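PDB 3EY5: acetyltransferase-like, GNAT family from Bacteroides thetaiotaomicron, which belongs to the GNAT family and probably catalyses the transfer of an acetyl group to an amine, as its relatives do. Local coordinates for residues A[29-37]-A[140-148]; A[105-113]-A[130-139]. All coordinates share one frame; numbering follows the deposited sequence.

Contact 1. Residues A[29-37]-A[140-148]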
loop_
_atom_site.group_PDB
_atom_site.type_symbol
_atom_site.label_atom_id
_atom_site.label_comp_id
_atom_site.label_asym_id
_atom_site.label_seq_id
_atom_site.Cartn_x
_atom_site.Cartn_y
_atom_site.Cartn_z
ATOM N N PHE A 29 10.686 4.216 3.206
ATOM C CA PHE A 29 10.279 5.072 2.093
ATOM C C PHE A 29 10.967 6.422 2.236
ATOM O O PHE A 29 11.324 6.827 3.357
ATOM C CB PHE A 29 8.751 5.209 2.031
ATOM C CG PHE A 29 8.013 3.886 1.841
ATOM C CD1 PHE A 29 7.873 3.313 0.570
ATOM C CD2 PHE A 29 7.467 3.212 2.928
ATOM C CE1 PHE A 29 7.206 2.075 0.394
ATOM C CE2 PHE A 29 6.801 1.980 2.767
ATOM C CZ PHE A 29 6.662 1.418 1.505
ATOM N N PRO A 30 11.222 7.111 1.106
ATOM C CA PRO A 30 11.720 8.475 1.276
ATOM C C PRO A 30 10.603 9.359 1.845
ATOM O O PRO A 30 9.428 9.072 1.609
ATOM C CB PRO A 30 12.112 8.895 -0.150
ATOM C CG PRO A 30 12.349 7.581 -0.846
ATOM C CD PRO A 30 11.259 6.689 -0.299
ATOM N N PRO A 31 10.967 10.389 2.634
ATOM C CA PRO A 31 10.003 11.286 3.293
ATOM C C PRO A 31 8.933 11.847 2.346
ATOM O O PRO A 31 7.777 12.089 2.784
ATOM C CB PRO A 31 10.889 12.427 3.855
ATOM C CG PRO A 31 12.315 12.157 3.341
ATOM C CD PRO A 31 12.366 10.698 3.023
ATOM N N GLU A 32 9.286 12.043 1.074
ATOM C CA GLU A 32 8.332 12.578 0.077
ATOM C C GLU A 32 7.317 11.538 -0.319
ATOM O O GLU A 32 6.387 11.854 -1.048
ATOM C CB GLU A 32 9.027 13.068 -1.204
ATOM C CG GLU A 32 10.118 14.132 -1.023
ATOM C CD GLU A 32 11.508 13.517 -0.799
ATOM O OE1 GLU A 32 11.606 12.281 -0.548
ATOM O OE2 GLU A 32 12.507 14.273 -0.879
ATOM N N GLU A 33 7.502 10.297 0.134
ATOM C CA GLU A 33 6.609 9.199 -0.264
ATOM C C GLU A 33 5.622 8.731 0.773
ATOM O O GLU A 33 5.000 7.674 0.627
ATOM C CB GLU A 33 7.397 8.007 -0.774
ATOM C CG GLU A 33 7.872 8.245 -2.177
ATOM C CD GLU A 33 8.658 7.085 -2.721
ATOM O OE1 GLU A 33 8.111 5.950 -2.813
ATOM O OE2 GLU A 33 9.832 7.330 -3.052
ATOM N N TYR A 34 5.439 9.512 1.818
ATOM C CA TYR A 34 4.306 9.233 2.709
ATOM C C TYR A 34 3.860 10.530 3.281
ATOM O O TYR A 34 4.570 11.506 3.221
ATOM C CB TYR A 34 4.668 8.208 3.812
ATOM C CG TYR A 34 5.954 8.538 4.526
ATOM C CD1 TYR A 34 5.967 9.379 5.644
ATOM C CD2 TYR A 34 7.178 8.046 4.055
ATOM C CE1 TYR A 34 7.166 9.709 6.286
ATOM C CE2 TYR A 34 8.385 8.376 4.695
ATOM C CZ TYR A 34 8.362 9.200 5.795
ATOM O OH TYR A 34 9.538 9.502 6.417
ATOM N N ARG A 35 2.668 10.568 3.846
ATOM C CA ARG A 35 2.201 11.848 4.350
ATOM C C ARG A 35 2.953 12.254 5.614
ATOM O O ARG A 35 3.630 11.442 6.230
ATOM C CB ARG A 35 0.684 11.840 4.528
ATOM C CG ARG A 35 0.150 10.694 5.360
ATOM C CD ARG A 35 -1.383 10.726 5.301
ATOM N NE ARG A 35 -1.959 9.901 4.225
ATOM C CZ ARG A 35 -2.594 10.378 3.156
ATOM N NH1 ARG A 35 -2.723 11.683 2.986
ATOM N NH2 ARG A 35 -3.099 9.545 2.252
ATOM N N GLU A 36 2.847 13.525 5.976
ATOM C CA GLU A 36 3.403 14.009 7.238
ATOM C C GLU A 36 2.936 13.108 8.393
ATOM O O GLU A 36 1.790 12.666 8.435
ATOM C CB GLU A 36 3.057 15.491 7.483
ATOM C CG GLU A 36 4.214 16.295 8.157
ATOM C CD GLU A 36 4.895 15.533 9.338
ATOM O OE1 GLU A 36 4.415 15.657 10.512
ATOM O OE2 GLU A 36 5.900 14.798 9.082
ATOM N N LEU A 37 3.847 12.826 9.316
ATOM C CA LEU A 37 3.581 11.855 10.360
ATOM C C LEU A 37 2.401 12.272 11.240
ATOM O O LEU A 37 1.488 11.470 11.471
ATOM C CB LEU A 37 4.838 11.560 11.168
ATOM C CG LEU A 37 5.934 10.768 10.416
ATOM C CD1 LEU A 37 6.923 10.217 11.464
ATOM C CD2 LEU A 37 5.357 9.618 9.565
ATOM N N PRO A 140 -0.241 11.663 -7.299
ATOM C CA PRO A 140 -0.179 13.053 -6.846
ATOM C C PRO A 140 0.790 13.119 -5.675
ATOM O O PRO A 140 0.953 12.131 -4.989
ATOM C CB PRO A 140 -1.620 13.346 -6.339
ATOM C CG PRO A 140 -2.482 12.302 -6.978
ATOM C CD PRO A 140 -1.561 11.060 -7.033
ATOM N N PRO A 141 1.442 14.281 -5.440
ATOM C CA PRO A 141 2.456 14.371 -4.373
ATOM C C PRO A 141 1.838 14.338 -2.984
ATOM O O PRO A 141 0.748 14.881 -2.777
ATOM C CB PRO A 141 3.059 15.765 -4.578
ATOM C CG PRO A 141 1.973 16.565 -5.310
ATOM C CD PRO A 141 1.296 15.547 -6.189
ATOM N N TYR A 142 2.542 13.746 -2.026
ATOM C CA TYR A 142 2.142 13.907 -0.632
ATOM C C TYR A 142 2.408 15.316 -0.130
ATOM O O TYR A 142 1.639 15.841 0.672
ATOM C CB TYR A 142 2.844 12.896 0.264
ATOM C CG TYR A 142 2.245 11.508 0.192
ATOM C CD1 TYR A 142 1.009 11.237 0.781
ATOM C CD2 TYR A 142 2.896 10.480 -0.470
ATOM C CE1 TYR A 142 0.436 9.954 0.719
ATOM C CE2 TYR A 142 2.311 9.162 -0.547
ATOM C CZ TYR A 142 1.104 8.922 0.067
ATOM O OH TYR A 142 0.524 7.666 0.029
ATOM N N LYS A 143 3.506 15.936 -0.543
ATOM C CA LYS A 143 3.717 17.310 -0.084
ATOM C C LYS A 143 3.482 18.259 -1.238
ATOM O O LYS A 143 3.986 18.029 -2.332
ATOM C CB LYS A 143 5.109 17.519 0.526
ATOM C CG LYS A 143 5.734 16.303 1.257
ATOM C CD LYS A 143 4.801 15.685 2.291
ATOM C CE LYS A 143 5.481 14.531 2.969
ATOM N NZ LYS A 143 6.074 15.049 4.211
ATOM N N GLU A 144 2.690 19.305 -0.995
ATOM C CA GLU A 144 2.380 20.270 -2.048
ATOM C C GLU A 144 3.702 20.788 -2.629
ATOM O O GLU A 144 4.613 21.185 -1.895
ATOM C CB GLU A 144 1.499 21.428 -1.528
ATOM C CG GLU A 144 0.746 22.220 -2.642
ATOM C CD GLU A 144 -0.741 21.796 -2.819
ATOM O OE1 GLU A 144 -1.618 22.689 -2.986
ATOM O OE2 GLU A 144 -1.045 20.582 -2.787
ATOM N N GLY A 145 3.825 20.716 -3.939
ATOM C CA GLY A 145 5.026 21.201 -4.577
ATOM C C GLY A 145 6.028 20.142 -4.946
ATOM O O GLY A 145 6.899 20.417 -5.740
ATOM N N ASP A 146 5.918 18.939 -4.367
ATOM C CA ASP A 146 6.751 17.810 -4.789
ATOM C C ASP A 146 6.128 17.334 -6.072
ATOM O O ASP A 146 5.021 17.761 -6.400
ATOM C CB ASP A 146 6.736 16.655 -3.774
ATOM C CG ASP A 146 7.611 16.921 -2.535
ATOM O OD1 ASP A 146 8.435 17.883 -2.515
ATOM O OD2 ASP A 146 7.456 16.142 -1.555
ATOM N N ASP A 147 6.812 16.433 -6.778
ATOM C CA ASP A 147 6.337 15.976 -8.101
ATOM C C ASP A 147 5.156 14.984 -8.114
ATOM O O ASP A 147 5.007 14.193 -7.212
ATOM C CB ASP A 147 7.497 15.340 -8.881
ATOM C CG ASP A 147 8.685 16.274 -9.024
ATOM O OD1 ASP A 147 8.472 17.521 -9.064
ATOM O OD2 ASP A 147 9.841 15.754 -9.087
ATOM N N PHE A 148 4.342 15.029 -9.170
ATOM C CA PHE A 148 3.456 13.896 -9.532
ATOM C C PHE A 148 4.344 12.734 -10.000
ATOM O O PHE A 148 5.216 12.933 -10.816
ATOM C CB PHE A 148 2.492 14.292 -10.657
ATOM C CG PHE A 148 1.242 14.987 -10.172
ATOM C CD1 PHE A 148 0.019 14.337 -10.202
ATOM C CD2 PHE A 148 1.302 16.289 -9.643
ATOM C CE1 PHE A 148 -1.181 15.001 -9.734
ATOM C CE2 PHE A 148 0.129 16.929 -9.187
ATOM C CZ PHE A 148 -1.108 16.269 -9.245
HETATM O O HOH W 1 5.507 14.134 -2.113
HETATM O O HOH W 2 0.979 15.264 3.984
#
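Tyr142 lays its ring against the backbone of Tyr34 and Arg35, in a loop-to-loop contact that joins the connection between helices 15-28 and 37-46 to the one between strands 136-139 and 149-156. No direct hydrogen bond crosses it, and the evidence for the fit is packing. Arg35 N stands 3.5 Å above the plane of the Tyr142 ring, and Tyr34 CA lies over the same face, offset toward the rim. The Arg35 guanidinium meets this ring at its edge: Tyr142 CE1 sits 3.8 Å above the guanidinium plane, centred over Arg35 CZ, with the two planes 88° apart. The arginine gets there by tucking CG between its own backbone N and carbonyl carbon (chi1 53°) and bending at chi3. Beyond the pair, Glu77 takes a salt bridge from Arg35 NH2 and a hydrogen bond from the Tyr142 hydroxyl, while Val176 O also accepts from NH2. A leucine in place of Tyr142 would probably leave Glu77 without its hydroxyl partner and the Arg35 guanidinium without a ring edge against its face. Toward the surface a water joins the loops, donating to Glu32 O at 2.7 Å and to Asp146 OD2 at 2.9 Å while accepting from Lys143 N. Lys143 crosses with its methylene CE, 3.2 Å from Tyr34 O. The type II turn from Lys143 to Asp146, closed by Asp146 N to Lys143 O at 2.9 Å, brings Asp146 round to that water; Gly145 supplies the positive phi of the turn. In GNAT folds these two connections commonly flank the acceptor-substrate cleft, and their meeting here is consistent with that layout.

Contact 2. Residues A[105-113]-A[130-139]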
loop_
_atom_site.group_PDB
_atom_site.type_symbol
_atom_site.label_atom_id
_atom_site.label_comp_id
_atom_site.label_asym_id
_atom_site.label_seq_id
_atom_site.Cartn_x
_atom_site.Cartn_y
_atom_site.Cartn_z
ATOM N N PRO A 105 -11.501 -6.823 -4.848
ATOM C CA PRO A 105 -10.270 -6.503 -5.624
ATOM C C PRO A 105 -9.292 -5.557 -4.884
ATOM O O PRO A 105 -9.697 -4.704 -4.070
ATOM C CB PRO A 105 -10.804 -5.843 -6.887
ATOM C CG PRO A 105 -12.291 -6.392 -7.018
ATOM C CD PRO A 105 -12.741 -6.478 -5.593
ATOM N N ILE A 106 -8.010 -5.772 -5.112
ATOM C CA ILE A 106 -6.966 -5.045 -4.369
ATOM C C ILE A 106 -6.196 -4.265 -5.405
ATOM O O ILE A 106 -5.754 -4.837 -6.406
ATOM C CB ILE A 106 -5.987 -5.978 -3.671
ATOM C CG1 ILE A 106 -6.710 -6.919 -2.703
ATOM C CG2 ILE A 106 -4.875 -5.153 -2.921
ATOM C CD1 ILE A 106 -5.785 -7.949 -2.123
ATOM N N VAL A 107 -6.061 -2.970 -5.163
ATOM C CA VAL A 107 -5.306 -2.111 -6.056
ATOM C C VAL A 107 -4.077 -1.620 -5.306
ATOM O O VAL A 107 -4.172 -1.216 -4.142
ATOM C CB VAL A 107 -6.146 -0.910 -6.561
ATOM C CG1 VAL A 107 -5.331 -0.048 -7.545
ATOM C CG2 VAL A 107 -7.512 -1.395 -7.204
ATOM N N LEU A 108 -2.927 -1.661 -5.973
ATOM C CA LEU A 108 -1.723 -0.936 -5.476
ATOM C C LEU A 108 -0.980 -0.203 -6.626
ATOM O O LEU A 108 -1.276 -0.441 -7.808
ATOM C CB LEU A 108 -0.797 -1.884 -4.731
ATOM C CG LEU A 108 -0.326 -3.111 -5.539
ATOM C CD1 LEU A 108 0.664 -2.726 -6.591
ATOM C CD2 LEU A 108 0.335 -4.081 -4.627
ATOM N N GLU A 109 -0.068 0.702 -6.276
ATOM C CA GLU A 109 0.791 1.389 -7.263
ATOM C C GLU A 109 2.203 0.804 -7.224
ATOM O O GLU A 109 2.707 0.445 -6.137
ATOM C CB GLU A 109 0.907 2.880 -6.976
ATOM C CG GLU A 109 -0.385 3.592 -6.584
ATOM C CD GLU A 109 -0.167 5.094 -6.324
ATOM O OE1 GLU A 109 0.992 5.551 -6.442
ATOM O OE2 GLU A 109 -1.137 5.828 -5.997
ATOM N N VAL A 110 2.804 0.653 -8.402
ATOM C CA VAL A 110 4.205 0.283 -8.528
ATOM C C VAL A 110 4.920 1.301 -9.407
ATOM O O VAL A 110 4.314 1.971 -10.236
ATOM C CB VAL A 110 4.443 -1.128 -9.119
ATOM C CG1 VAL A 110 3.904 -2.181 -8.205
ATOM C CG2 VAL A 110 3.854 -1.253 -10.494
ATOM N N GLU A 111 6.210 1.412 -9.181
ATOM C CA GLU A 111 7.100 2.119 -10.084
ATOM C C GLU A 111 7.093 1.564 -11.512
ATOM O O GLU A 111 6.907 0.345 -11.715
ATOM C CB GLU A 111 8.502 2.064 -9.511
ATOM C CG GLU A 111 8.752 3.231 -8.598
ATOM C CD GLU A 111 8.993 4.480 -9.432
ATOM O OE1 GLU A 111 9.137 5.579 -8.846
ATOM O OE2 GLU A 111 9.039 4.348 -10.690
ATOM N N ARG A 112 7.264 2.442 -12.498
ATOM C CA ARG A 112 7.289 1.976 -13.886
ATOM C C ARG A 112 8.635 1.280 -14.161
ATOM O O ARG A 112 9.649 1.648 -13.555
ATOM C CB ARG A 112 6.967 3.102 -14.890
ATOM C CG ARG A 112 5.609 3.656 -14.683
ATOM C CD ARG A 112 5.254 4.553 -15.844
ATOM N NE ARG A 112 4.037 5.289 -15.572
ATOM C CZ ARG A 112 3.599 6.272 -16.346
ATOM N NH1 ARG A 112 4.290 6.601 -17.416
ATOM N NH2 ARG A 112 2.494 6.929 -16.032
ATOM N N PRO A 113 8.631 0.233 -15.030
ATOM C CA PRO A 113 9.812 -0.619 -15.127
ATOM C C PRO A 113 10.962 0.062 -15.849
ATOM O O PRO A 113 11.368 -0.354 -16.931
ATOM C CB PRO A 113 9.320 -1.822 -15.925
ATOM C CG PRO A 113 8.186 -1.345 -16.680
ATOM C CD PRO A 113 7.511 -0.334 -15.802
ATOM N N PHE A 130 -1.281 -10.475 -9.324
ATOM C CA PHE A 130 -1.668 -9.129 -9.717
ATOM C C PHE A 130 -1.471 -8.946 -11.212
ATOM O O PHE A 130 -0.476 -9.420 -11.784
ATOM C CB PHE A 130 -0.878 -8.066 -8.931
ATOM C CG PHE A 130 -1.268 -7.980 -7.489
ATOM C CD1 PHE A 130 -2.049 -6.929 -7.044
ATOM C CD2 PHE A 130 -0.863 -8.955 -6.572
ATOM C CE1 PHE A 130 -2.413 -6.811 -5.697
ATOM C CE2 PHE A 130 -1.241 -8.859 -5.214
ATOM C CZ PHE A 130 -2.025 -7.782 -4.781
ATOM N N THR A 131 -2.423 -8.247 -11.828
ATOM C CA THR A 131 -2.358 -7.846 -13.217
ATOM C C THR A 131 -1.816 -6.424 -13.317
ATOM O O THR A 131 -2.316 -5.513 -12.629
ATOM C CB THR A 131 -3.758 -7.873 -13.872
ATOM O OG1 THR A 131 -4.303 -9.196 -13.785
ATOM C CG2 THR A 131 -3.677 -7.513 -15.349
ATOM N N LEU A 132 -0.812 -6.241 -14.180
ATOM C CA LEU A 132 -0.298 -4.903 -14.483
ATOM C C LEU A 132 -1.210 -4.089 -15.423
ATOM O O LEU A 132 -1.511 -4.534 -16.522
ATOM C CB LEU A 132 1.099 -4.986 -15.084
ATOM C CG LEU A 132 1.695 -3.612 -15.432
ATOM C CD1 LEU A 132 1.901 -2.803 -14.163
ATOM C CD2 LEU A 132 3.005 -3.763 -16.207
ATOM N N TRP A 133 -1.648 -2.905 -14.974
ATOM C CA TRP A 133 -2.361 -1.955 -15.817
ATOM C C TRP A 133 -1.392 -0.954 -16.447
ATOM O O TRP A 133 -0.680 -0.204 -15.738
ATOM C CB TRP A 133 -3.428 -1.245 -14.992
ATOM C CG TRP A 133 -4.638 -2.110 -14.756
ATOM C CD1 TRP A 133 -4.808 -3.451 -15.128
ATOM C CD2 TRP A 133 -5.844 -1.730 -14.103
ATOM N NE1 TRP A 133 -6.044 -3.893 -14.728
ATOM C CE2 TRP A 133 -6.702 -2.866 -14.104
ATOM C CE3 TRP A 133 -6.290 -0.544 -13.504
ATOM C CZ2 TRP A 133 -7.968 -2.841 -13.522
ATOM C CZ3 TRP A 133 -7.546 -0.529 -12.924
ATOM C CH2 TRP A 133 -8.370 -1.666 -12.941
ATOM N N GLU A 134 -1.350 -0.967 -17.779
ATOM C CA GLU A 134 -0.482 -0.099 -18.576
ATOM C C GLU A 134 -1.131 1.259 -18.842
ATOM O O GLU A 134 -1.079 1.753 -19.970
ATOM C CB GLU A 134 -0.212 -0.756 -19.933
ATOM C CG GLU A 134 -0.165 -2.275 -19.916
ATOM C CD GLU A 134 1.254 -2.790 -19.921
ATOM O OE1 GLU A 134 1.463 -3.965 -20.313
ATOM O OE2 GLU A 134 2.159 -2.005 -19.542
ATOM N N LYS A 135 -1.773 1.839 -17.848
ATOM C CA LYS A 135 -2.454 3.087 -18.065
ATOM C C LYS A 135 -1.467 4.143 -17.621
ATOM O O LYS A 135 -0.614 3.878 -16.796
ATOM C CB LYS A 135 -3.752 3.107 -17.243
ATOM C CG LYS A 135 -4.734 2.021 -17.683
ATOM C CD LYS A 135 -5.533 2.520 -18.874
ATOM C CE LYS A 135 -6.126 1.417 -19.722
ATOM N NZ LYS A 135 -7.095 2.087 -20.696
ATOM N N ASP A 136 -1.574 5.338 -18.170
ATOM C CA ASP A 136 -0.633 6.388 -17.837
ATOM C C ASP A 136 -0.991 7.012 -16.457
ATOM O O ASP A 136 -1.414 8.168 -16.374
ATOM C CB ASP A 136 -0.641 7.458 -18.940
ATOM C CG ASP A 136 0.476 8.493 -18.765
ATOM O OD1 ASP A 136 1.520 8.157 -18.135
ATOM O OD2 ASP A 136 0.316 9.648 -19.257
ATOM N N TYR A 137 -0.809 6.242 -15.389
ATOM C CA TYR A 137 -1.114 6.685 -14.038
ATOM C C TYR A 137 0.024 7.569 -13.422
ATOM O O TYR A 137 1.221 7.342 -13.687
ATOM C CB TYR A 137 -1.353 5.459 -13.159
ATOM C CG TYR A 137 -1.705 5.855 -11.736
ATOM C CD1 TYR A 137 -2.935 6.427 -11.445
ATOM C CD2 TYR A 137 -0.815 5.656 -10.698
ATOM C CE1 TYR A 137 -3.287 6.815 -10.133
ATOM C CE2 TYR A 137 -1.139 6.039 -9.387
ATOM C CZ TYR A 137 -2.375 6.645 -9.117
ATOM O OH TYR A 137 -2.724 7.024 -7.810
ATOM N N TYR A 138 -0.374 8.537 -12.593
ATOM C CA TYR A 138 0.529 9.374 -11.787
ATOM C C TYR A 138 0.066 9.432 -10.345
ATOM O O TYR A 138 -1.120 9.663 -10.087
ATOM C CB TYR A 138 0.581 10.815 -12.343
ATOM C CG TYR A 138 1.420 10.903 -13.611
ATOM C CD1 TYR A 138 0.856 10.642 -14.853
ATOM C CD2 TYR A 138 2.790 11.198 -13.549
ATOM C CE1 TYR A 138 1.625 10.669 -16.006
ATOM C CE2 TYR A 138 3.562 11.248 -14.693
ATOM C CZ TYR A 138 2.970 10.975 -15.911
ATOM O OH TYR A 138 3.711 11.028 -17.054
ATOM N N GLN A 139 0.980 9.215 -9.403
ATOM C CA GLN A 139 0.688 9.477 -8.005
ATOM C C GLN A 139 0.863 10.975 -7.709
ATOM O O GLN A 139 1.977 11.502 -7.825
ATOM C CB GLN A 139 1.623 8.669 -7.109
ATOM C CG GLN A 139 1.281 8.798 -5.621
ATOM C CD GLN A 139 2.392 8.273 -4.745
ATOM O OE1 GLN A 139 2.998 9.025 -3.980
ATOM N NE2 GLN A 139 2.694 6.995 -4.874
#
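Glu109 on strand 106-110 reaches Tyr137 and Gln139 on strand 136-139, across a beta-alpha-beta crossover of the GNAT fold: helix 116-127 links strand 106-110 to strand 131-134, and strand 149-156 pairs with both, so the two segments meet through side chains instead of backbone pairing. Followed outward, Glu109 starts with CB 4.5 Å from Tyr137 CE2, and CG then passes alongside the same ring atom. The extended chi2 (-180°) carries CD straight on to the ring's edge, 3.3 Å from Tyr137 CE2 and near the ring plane. From there the carboxylate forks. OE2 accepts from Tyr137 OH at 2.7 Å, the hydroxyl approaching from well above the carboxylate plane (57° out of it), and Tyr75 adds a weak bond to OE2. OE1 accepts from Gln139 NE2 at 2.7 Å in a nearly straight bond (168°), although the position of that nitrogen is less certain. Held firmly through OE2, and through OE1 if the amide is placed correctly, the carboxylate is probably restrained in its rotation. Where the crossover ends, just before strand 131-134, the contact is apolar: Phe130 sets CE1 against Leu108 CD2, 4.0 Å away, and against the CG2 branch of Ile106.

Past the strand end, Arg112 spans to the corner where the chain turns at Lys135. Its chain runs extended from CG to NE, and NE bonds to Met151 O on the strand between. NH2 serves two acceptors, Tyr137 O at 2.7 Å and Asp136 OD1 in a salt bridge. Asp136 is the centre of an inverse gamma turn; Arg112 NH2 meets Asp136 OD1 at 2.6 Å from the anti side, somewhat out of the carboxylate plane, while the second bond to this oxygen, from Arg112 NH1, is weak at 3.3 Å.

How the contacts relate
From the N terminus the chain forms strand 6-9 and helix 15-28, runs through 29-37, then builds helix 37-46, three strands and helix 90-101 before reaching 105-113. Contact 2 closes the short loop around helix 116-127 when 130-139 returns beside strand 149-156. The chain passes directly into 140-148, which closes the longer loop of contact 1, with contact 2 nested inside. Their centres lie about 18 Å apart, yet they touch across the mouth of the 140-148 loop: Phe148 CB packs 4.0 Å from Gln139 O. Contact 2 ties strand 106-110 and what follows to strands 131-134 and 136-139; contact 1 ties the loop after strand 136-139 to that between helices 15-28 and 37-46.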